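Type IV pilus biogenesis factor PilY1 (Pseudomonas aeruginosa, PDB 3HX6) primes type IV pilus assembly, supports calcium-dependent twitching motility and adhesion to host cells, and is represented here by its C-terminal beta-propeller domain. Local coordinates at residues R160-L166 against L191-F195; D221-L225 against P248-P254; G271-L277 against A325-T329. The protein carries 3 engineered substitutions. All coordinates share one frame; numbering follows the deposited sequence.

Interaction 1. Residues R160-L166 against L191-F195; sequences RAGGKGL and LGYSF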
loop_
_atom_site.group_PDB
_atom_site.type_symbol
_atom_site.label_atom_id
_atom_site.label_comp_id
_atom_site.label_asym_id
_atom_site.label_seq_id
_atom_site.Cartn_x
_atom_site.Cartn_y
_atom_site.Cartn_z
ATOM N N ARG A 160 16.038 11.224 -27.443
ATOM C CA ARG A 160 16.263 12.417 -26.635
ATOM C C ARG A 160 16.833 13.538 -27.510
ATOM O O ARG A 160 16.293 13.830 -28.575
ATOM C CB ARG A 160 17.237 12.087 -25.501
ATOM C CG ARG A 160 16.804 10.923 -24.614
ATOM C CD ARG A 160 15.985 11.410 -23.438
ATOM N NE ARG A 160 14.553 11.428 -23.684
ATOM C CZ ARG A 160 13.696 12.188 -23.009
ATOM N NH1 ARG A 160 14.131 13.001 -22.052
ATOM N NH2 ARG A 160 12.400 12.119 -23.274
ATOM N N ALA A 161 17.929 14.151 -27.067
ATOM C CA ALA A 161 18.556 15.233 -27.827
ATOM C C ALA A 161 19.501 14.694 -28.897
ATOM O O ALA A 161 19.982 15.446 -29.747
ATOM C CB ALA A 161 19.312 16.164 -26.885
ATOM N N GLY A 162 19.752 13.389 -28.861
ATOM C CA GLY A 162 20.657 12.777 -29.817
ATOM C C GLY A 162 20.141 12.694 -31.239
ATOM O O GLY A 162 20.923 12.710 -32.191
ATOM N N GLY A 163 18.825 12.598 -31.387
ATOM C CA GLY A 163 18.233 12.512 -32.710
ATOM C C GLY A 163 16.721 12.558 -32.623
ATOM O O GLY A 163 16.166 12.618 -31.527
ATOM N N LYS A 164 16.054 12.540 -33.772
ATOM C CA LYS A 164 14.601 12.577 -33.805
ATOM C C LYS A 164 14.098 11.159 -34.027
ATOM O O LYS A 164 14.024 10.677 -35.157
ATOM C CB LYS A 164 14.128 13.499 -34.929
ATOM C CG LYS A 164 14.645 14.926 -34.791
ATOM C CD LYS A 164 14.357 15.752 -36.035
ATOM C CE LYS A 164 14.868 17.173 -35.873
ATOM N NZ LYS A 164 14.668 17.982 -37.110
ATOM N N GLY A 165 13.764 10.483 -32.939
ATOM C CA GLY A 165 13.299 9.121 -33.073
ATOM C C GLY A 165 12.629 8.581 -31.834
ATOM O O GLY A 165 12.869 9.037 -30.712
ATOM N N LEU A 166 11.791 7.581 -32.059
ATOM C CA LEU A 166 11.036 6.923 -31.010
ATOM C C LEU A 166 11.232 5.426 -31.177
ATOM O O LEU A 166 11.460 4.952 -32.285
ATOM C CB LEU A 166 9.549 7.245 -31.187
ATOM C CG LEU A 166 8.774 8.103 -30.189
ATOM C CD1 LEU A 166 9.679 9.135 -29.585
ATOM C CD2 LEU A 166 7.578 8.754 -30.896
ATOM N N LEU A 191 8.361 14.382 -36.920
ATOM C CA LEU A 191 8.876 13.947 -35.635
ATOM C C LEU A 191 10.077 14.813 -35.245
ATOM O O LEU A 191 10.992 15.019 -36.047
ATOM C CB LEU A 191 9.298 12.479 -35.704
ATOM C CG LEU A 191 9.830 11.868 -34.405
ATOM C CD1 LEU A 191 8.703 11.803 -33.367
ATOM C CD2 LEU A 191 10.390 10.472 -34.683
ATOM N N GLY A 192 10.065 15.329 -34.020
ATOM C CA GLY A 192 11.169 16.149 -33.557
ATOM C C GLY A 192 11.891 15.445 -32.426
ATOM O O GLY A 192 11.739 14.232 -32.254
ATOM N N TYR A 193 12.690 16.182 -31.664
ATOM C CA TYR A 193 13.383 15.582 -30.536
ATOM C C TYR A 193 12.283 15.200 -29.557
ATOM O O TYR A 193 11.566 16.052 -29.025
ATOM C CB TYR A 193 14.367 16.579 -29.934
ATOM C CG TYR A 193 15.461 16.915 -30.913
ATOM C CD1 TYR A 193 16.419 15.964 -31.260
ATOM C CD2 TYR A 193 15.485 18.147 -31.563
ATOM C CE1 TYR A 193 17.369 16.227 -32.233
ATOM C CE2 TYR A 193 16.431 18.421 -32.541
ATOM C CZ TYR A 193 17.367 17.456 -32.870
ATOM O OH TYR A 193 18.295 17.717 -33.844
ATOM N N SER A 194 12.156 13.901 -29.332
ATOM C CA SER A 194 11.103 13.378 -28.492
ATOM C C SER A 194 11.233 13.473 -26.987
ATOM O O SER A 194 11.255 12.467 -26.279
ATOM C CB SER A 194 10.821 11.945 -28.917
ATOM O OG SER A 194 10.394 11.939 -30.272
ATOM N N PHE A 195 11.297 14.702 -26.498
ATOM C CA PHE A 195 11.363 14.945 -25.070
ATOM C C PHE A 195 10.001 14.660 -24.431
ATOM O O PHE A 195 9.926 14.297 -23.259
ATOM C CB PHE A 195 11.764 16.397 -24.811
ATOM C CG PHE A 195 13.199 16.688 -25.126
ATOM C CD1 PHE A 195 14.194 16.431 -24.185
ATOM C CD2 PHE A 195 13.563 17.208 -26.362
ATOM C CE1 PHE A 195 15.528 16.692 -24.471
ATOM C CE2 PHE A 195 14.899 17.471 -26.657
ATOM C CZ PHE A 195 15.881 17.213 -25.709
HETATM O O HOH W 1 11.365 14.496 -21.110
HETATM O O HOH W 2 10.319 11.742 -21.737
HETATM O O HOH W 3 10.210 10.979 -24.255
HETATM O O HOH W 4 14.311 12.228 -29.736
#
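Lys164 lays the aliphatic part of its side chain over one face of the Tyr193 ring, a CH-pi contact with CG 4.1 Å from the ring centroid and only 15° off the ring normal. The setting is a beta-propeller: residues 160-166 are the turn after strand 150-158 and the first residues of strand 165-170 in one four-stranded blade, while 191-195 belong to the connection leading to strand 199-202 of the next. Beyond CG the lysine chain is extended, which keeps CE over the rim of that face, 3.9 Å from Tyr193 CE2, and lets NZ hydrogen-bond Ser217 O. Lysine suits the place because its methylenes can cover an aromatic face while its ammonium reaches a carbonyl farther on. At the edge of the same ring, near its plane, Arg160 O lies 3.4 Å from Tyr193 CD1. On the other flank of the loop, bends at chi2 and chi3 of Arg160 bring its guanidinium back over 191-195. There NH2 donates to Phe195 O at 3.3 Å with an N-H...O angle of 138°, coming from above the carbonyl plane, and Phe195 CD1 lies over one face of the guanidinium. NH1 also bonds Val136 O, so this one arginine links three pieces of chain. Ala161 is small enough for its CB to meet the ring at Phe195 CZ, 3.8 Å away. Leu191 CD2 rests 3.6 Å from Gly165 CA, and its CD1 meets Leu166 CD2. Between the two backbones sits a water that donates to Gly163 O and accepts from Ser194 N at 2.8 Å.

Interaction 2. Residues D221-L225 against P248-P254; sequences DKAAL and PNGLSSP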
loop_
_atom_site.group_PDB
_atom_site.type_symbol
_atom_site.label_atom_id
_atom_site.label_comp_id
_atom_site.label_asym_id
_atom_site.label_seq_id
_atom_site.Cartn_x
_atom_site.Cartn_y
_atom_site.Cartn_z
ATOM N N ASP A 221 8.852 22.698 -37.938
ATOM C CA ASP A 221 8.460 23.340 -36.684
ATOM C C ASP A 221 6.972 23.288 -36.369
ATOM O O ASP A 221 6.432 24.206 -35.749
ATOM C CB ASP A 221 8.919 24.799 -36.668
ATOM C CG ASP A 221 10.423 24.935 -36.591
ATOM O OD1 ASP A 221 11.024 24.388 -35.638
ATOM O OD2 ASP A 221 11.002 25.591 -37.482
ATOM N N LYS A 222 6.310 22.215 -36.787
ATOM C CA LYS A 222 4.887 22.073 -36.516
ATOM C C LYS A 222 4.670 21.329 -35.210
ATOM O O LYS A 222 5.595 20.741 -34.654
ATOM C CB LYS A 222 4.195 21.305 -37.643
ATOM C CG LYS A 222 4.223 22.013 -38.987
ATOM C CD LYS A 222 3.617 21.129 -40.062
ATOM C CE LYS A 222 3.693 21.777 -41.437
ATOM N NZ LYS A 222 3.137 20.876 -42.489
ATOM N N ALA A 223 3.436 21.375 -34.724
ATOM C CA ALA A 223 3.056 20.684 -33.505
ATOM C C ALA A 223 1.953 19.714 -33.904
ATOM O O ALA A 223 1.032 20.091 -34.622
ATOM C CB ALA A 223 2.541 21.676 -32.474
ATOM N N ALA A 224 2.050 18.465 -33.453
ATOM C CA ALA A 224 1.033 17.473 -33.789
ATOM C C ALA A 224 0.996 16.325 -32.795
ATOM O O ALA A 224 2.020 15.947 -32.233
ATOM C CB ALA A 224 1.285 16.922 -35.191
ATOM N N LEU A 225 -0.193 15.780 -32.568
ATOM C CA LEU A 225 -0.329 14.644 -31.671
ATOM C C LEU A 225 -0.054 13.426 -32.539
ATOM O O LEU A 225 -0.626 13.283 -33.620
ATOM C CB LEU A 225 -1.751 14.546 -31.100
ATOM C CG LEU A 225 -1.941 13.430 -30.059
ATOM C CD1 LEU A 225 -1.225 13.828 -28.765
ATOM C CD2 LEU A 225 -3.426 13.196 -29.785
ATOM N N PRO A 248 8.481 28.797 -34.391
ATOM C CA PRO A 248 8.759 27.423 -33.958
ATOM C C PRO A 248 7.706 26.854 -33.006
ATOM O O PRO A 248 7.235 27.546 -32.102
ATOM C CB PRO A 248 10.123 27.546 -33.287
ATOM C CG PRO A 248 10.779 28.639 -34.078
ATOM C CD PRO A 248 9.667 29.656 -34.215
ATOM N N ASN A 249 7.327 25.599 -33.230
ATOM C CA ASN A 249 6.363 24.931 -32.368
ATOM C C ASN A 249 6.692 23.442 -32.301
ATOM O O ASN A 249 7.507 22.937 -33.073
ATOM C CB ASN A 249 4.924 25.117 -32.875
ATOM C CG ASN A 249 3.889 24.957 -31.758
ATOM O OD1 ASN A 249 4.243 24.705 -30.606
ATOM N ND2 ASN A 249 2.606 25.111 -32.097
ATOM N N GLY A 250 6.045 22.757 -31.365
ATOM C CA GLY A 250 6.245 21.335 -31.163
ATOM C C GLY A 250 5.256 20.944 -30.083
ATOM O O GLY A 250 5.038 21.716 -29.145
ATOM N N LEU A 251 4.636 19.776 -30.203
ATOM C CA LEU A 251 3.663 19.362 -29.200
ATOM C C LEU A 251 4.350 18.604 -28.067
ATOM O O LEU A 251 5.222 17.781 -28.312
ATOM C CB LEU A 251 2.581 18.481 -29.830
ATOM C CG LEU A 251 1.359 18.285 -28.929
ATOM C CD1 LEU A 251 0.650 19.634 -28.767
ATOM C CD2 LEU A 251 0.414 17.263 -29.533
ATOM N N SER A 252 3.939 18.873 -26.831
ATOM C CA SER A 252 4.541 18.227 -25.667
ATOM C C SER A 252 3.767 17.012 -25.158
ATOM O O SER A 252 2.892 16.489 -25.851
ATOM C CB SER A 252 4.702 19.251 -24.542
ATOM O OG SER A 252 5.485 20.349 -24.985
ATOM N N SER A 253 4.096 16.581 -23.938
ATOM C CA SER A 253 3.480 15.414 -23.310
ATOM C C SER A 253 1.966 15.508 -23.189
ATOM O O SER A 253 1.431 16.448 -22.604
ATOM C CB SER A 253 4.076 15.197 -21.915
ATOM O OG SER A 253 5.487 15.298 -21.944
ATOM N N PRO A 254 1.246 14.514 -23.730
ATOM C CA PRO A 254 -0.215 14.579 -23.625
ATOM C C PRO A 254 -0.747 13.900 -22.374
ATOM O O PRO A 254 -0.058 13.082 -21.753
ATOM C CB PRO A 254 -0.677 13.850 -24.880
ATOM C CG PRO A 254 0.351 12.752 -24.988
ATOM C CD PRO A 254 1.664 13.473 -24.687
HETATM O O HOH W 5 10.255 23.445 -32.794
#
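Leu251 reaches across to the 221-225 segment through CB, CG and CD2. Its CB lies 4.1 Å from Ala223 CB and 3.5 Å from Ala224 O; CG stays beside that same carbonyl. With CG anti to the backbone N (chi1 -166°), CD2 is carried onward to within 3.4 Å of Ala224 O, near Leu225 N, and it ends 3.8 Å from Leu225 CB. Leucine fits because it is long enough to bring CD2 over the Ala224-Leu225 peptide, while the rest of its apolar side chain is left to neighbours in its own blade. Leu225 answers with CD1, which meets Pro254 CB at 3.9 Å. Ala223, whose short side chain points at the opposing segment, leaves room for the amide of Asn249, with ND2 3.5 Å from Ala223 CB. That amide has polar work of its own: ND2 hydrogen-bonds Asp272 OD1. Direct bonding between the two backbones is slight, a weak hydrogen bond of 3.0 Å from Asn249 N to Asp221 O. Asn214 bridges the two segments: its OD1 accepts from Ala224 N and Leu251 N, and its ND2 donates to Lys222 O. These are adjacent propeller blades: residues 223-225, opening the third strand of one, run roughly parallel, at 27°, to 251-254, the start of the next blade's first strand, and behind Leu251 lie Ala270 of strand 267-272 and Trp278 and Phe280 of strand 276-281.

Interaction 3. Residues G271-L277 against A325-T329; sequences GDLQGNL and AQAIT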
loop_
_atom_site.group_PDB
_atom_site.type_symbol
_atom_site.label_atom_id
_atom_site.label_comp_id
_atom_site.label_asym_id
_atom_site.label_seq_id
_atom_site.Cartn_x
_atom_site.Cartn_y
_atom_site.Cartn_z
ATOM N N GLY A 271 0.027 20.528 -24.221
ATOM C CA GLY A 271 0.465 21.886 -24.478
ATOM C C GLY A 271 1.535 21.824 -25.551
ATOM O O GLY A 271 1.953 20.730 -25.950
ATOM N N ASP A 272 1.970 22.977 -26.047
ATOM C CA ASP A 272 3.012 22.992 -27.060
ATOM C C ASP A 272 4.050 24.070 -26.731
ATOM O O ASP A 272 3.906 24.797 -25.744
ATOM C CB ASP A 272 2.404 23.197 -28.457
ATOM C CG ASP A 272 1.764 24.565 -28.638
ATOM O OD1 ASP A 272 1.019 24.731 -29.634
ATOM O OD2 ASP A 272 2.003 25.471 -27.806
ATOM N N LEU A 273 5.100 24.156 -27.540
ATOM C CA LEU A 273 6.155 25.137 -27.314
ATOM C C LEU A 273 5.639 26.562 -27.405
ATOM O O LEU A 273 6.256 27.484 -26.880
ATOM C CB LEU A 273 7.292 24.945 -28.325
ATOM C CG LEU A 273 8.050 23.617 -28.242
ATOM C CD1 LEU A 273 9.140 23.579 -29.306
ATOM C CD2 LEU A 273 8.653 23.460 -26.849
ATOM N N GLN A 274 4.500 26.738 -28.066
ATOM C CA GLN A 274 3.915 28.065 -28.226
ATOM C C GLN A 274 3.030 28.484 -27.070
ATOM O O GLN A 274 2.536 29.613 -27.038
ATOM C CB GLN A 274 3.118 28.133 -29.525
ATOM C CG GLN A 274 3.975 28.443 -30.737
ATOM C CD GLN A 274 3.189 28.407 -32.022
ATOM O OE1 GLN A 274 1.961 28.503 -32.013
ATOM N NE2 GLN A 274 3.891 28.283 -33.144
ATOM N N GLY A 275 2.826 27.577 -26.123
ATOM C CA GLY A 275 1.995 27.887 -24.978
ATOM C C GLY A 275 0.530 27.563 -25.172
ATOM O O GLY A 275 -0.302 27.910 -24.333
ATOM N N ASN A 276 0.194 26.907 -26.276
ATOM C CA ASN A 276 -1.196 26.548 -26.519
ATOM C C ASN A 276 -1.510 25.233 -25.821
ATOM O O ASN A 276 -0.718 24.299 -25.880
ATOM C CB ASN A 276 -1.456 26.377 -28.014
ATOM C CG ASN A 276 -1.116 27.614 -28.802
ATOM O OD1 ASN A 276 -1.773 28.647 -28.667
ATOM N ND2 ASN A 276 -0.075 27.524 -29.628
ATOM N N LEU A 277 -2.658 25.164 -25.153
ATOM C CA LEU A 277 -3.069 23.927 -24.495
ATOM C C LEU A 277 -4.140 23.359 -25.422
ATOM O O LEU A 277 -5.259 23.875 -25.495
ATOM C CB LEU A 277 -3.648 24.210 -23.103
ATOM C CG LEU A 277 -3.846 23.034 -22.131
ATOM C CD1 LEU A 277 -4.844 22.036 -22.702
ATOM C CD2 LEU A 277 -2.508 22.362 -21.852
ATOM N N ALA A 325 4.368 34.636 -24.843
ATOM C CA ALA A 325 4.028 33.217 -24.855
ATOM C C ALA A 325 4.861 32.405 -23.875
ATOM O O ALA A 325 6.052 32.637 -23.733
ATOM C CB ALA A 325 4.212 32.661 -26.264
ATOM N N GLN A 326 4.226 31.441 -23.214
ATOM C CA GLN A 326 4.907 30.573 -22.255
ATOM C C GLN A 326 4.841 29.131 -22.740
ATOM O O GLN A 326 3.762 28.552 -22.823
ATOM C CB GLN A 326 4.233 30.650 -20.889
ATOM C CG GLN A 326 4.373 31.974 -20.186
ATOM C CD GLN A 326 3.456 32.062 -18.994
ATOM O OE1 GLN A 326 3.878 32.416 -17.889
ATOM N NE2 GLN A 326 2.185 31.741 -19.209
ATOM N N ALA A 327 5.992 28.551 -23.045
ATOM C CA ALA A 327 6.037 27.175 -23.514
ATOM C C ALA A 327 5.503 26.223 -22.453
ATOM O O ALA A 327 5.657 26.460 -21.252
ATOM C CB ALA A 327 7.469 26.796 -23.866
ATOM N N ILE A 328 4.866 25.151 -22.907
ATOM C CA ILE A 328 4.343 24.127 -22.011
ATOM C C ILE A 328 5.069 22.843 -22.368
ATOM O O ILE A 328 5.038 22.403 -23.524
ATOM C CB ILE A 328 2.836 23.915 -22.197
ATOM C CG1 ILE A 328 2.090 25.195 -21.810
ATOM C CG2 ILE A 328 2.372 22.716 -21.353
ATOM C CD1 ILE A 328 0.653 25.230 -22.261
ATOM N N THR A 329 5.725 22.257 -21.370
ATOM C CA THR A 329 6.492 21.035 -21.539
ATOM C C THR A 329 5.808 19.851 -20.871
ATOM O O THR A 329 5.665 18.784 -21.467
ATOM C CB THR A 329 7.893 21.170 -20.899
ATOM O OG1 THR A 329 8.638 22.181 -21.576
ATOM C CG2 THR A 329 8.639 19.856 -20.975
#
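The backbone carbonyl of Asp272 is met on opposite faces of its plane by two N-H groups. Ile328 N comes from across the contact, 3.0 Å from Asp272 O and nearly straight at 163°, above the plane; from the other face Gly275 N, also 3.0 Å from Asp272 O, closes a type I turn. The carboxylate of the same aspartate is used just as fully. OD1 gives its syn lone pair to Asn276 ND2 (3.0 Å) and itself lies in the plane of that amide; it also takes a bond from Trp278 NE1. OD2 is approached from above the carboxylate plane by Asn276 N, 2.8 Å away. A buried aspartate with this many donors is probably stabilised as the anion, and it holds the turn in shape. The turn is the tip of the beta hairpin joining strands 267-272 and 276-281 of a propeller blade, a type I turn with a G1 bulge at Gly275; the positive phi there (90°) is one that glycine adopts easily. Against this tip runs the link 325-329 to the next sheet. Ile328 spreads its two branches: CG2 rests on Gly271 CA at 3.8 Å, where any CB would collide with it, and CD1 reaches Gly275 O at 3.5 Å and approaches Leu277 CD2. Phe347 also touches Ile328. Alanine's single methyl lets the link come close to the turn carbonyls, Ala327 CB lying 3.3 Å from Leu273 O and Ala325 CB 3.6 Å from Gln274 O.

In the fold
The three contacts follow one another along the chain, all within the propeller. They repeat one scheme in successive blades: the connection between the second and third strands of a blade packs on the link to the next sheet. The centres of interactions 1 and 3 are about 18 Å apart. Interaction 2 lies between them, its centre about 12 Å from interaction 1 and about 9 Å from interaction 3. It touches interaction 3 directly: Ser252 OG is 2.6 Å from Ile328 O, and Ser252 N is 2.9 Å from Gly271 O. The loop holding calcium, Asp258 to Asp266, joins strands 251-257 and 267-272; the side chains of Leu225 and Asp266 are about 12 Å apart.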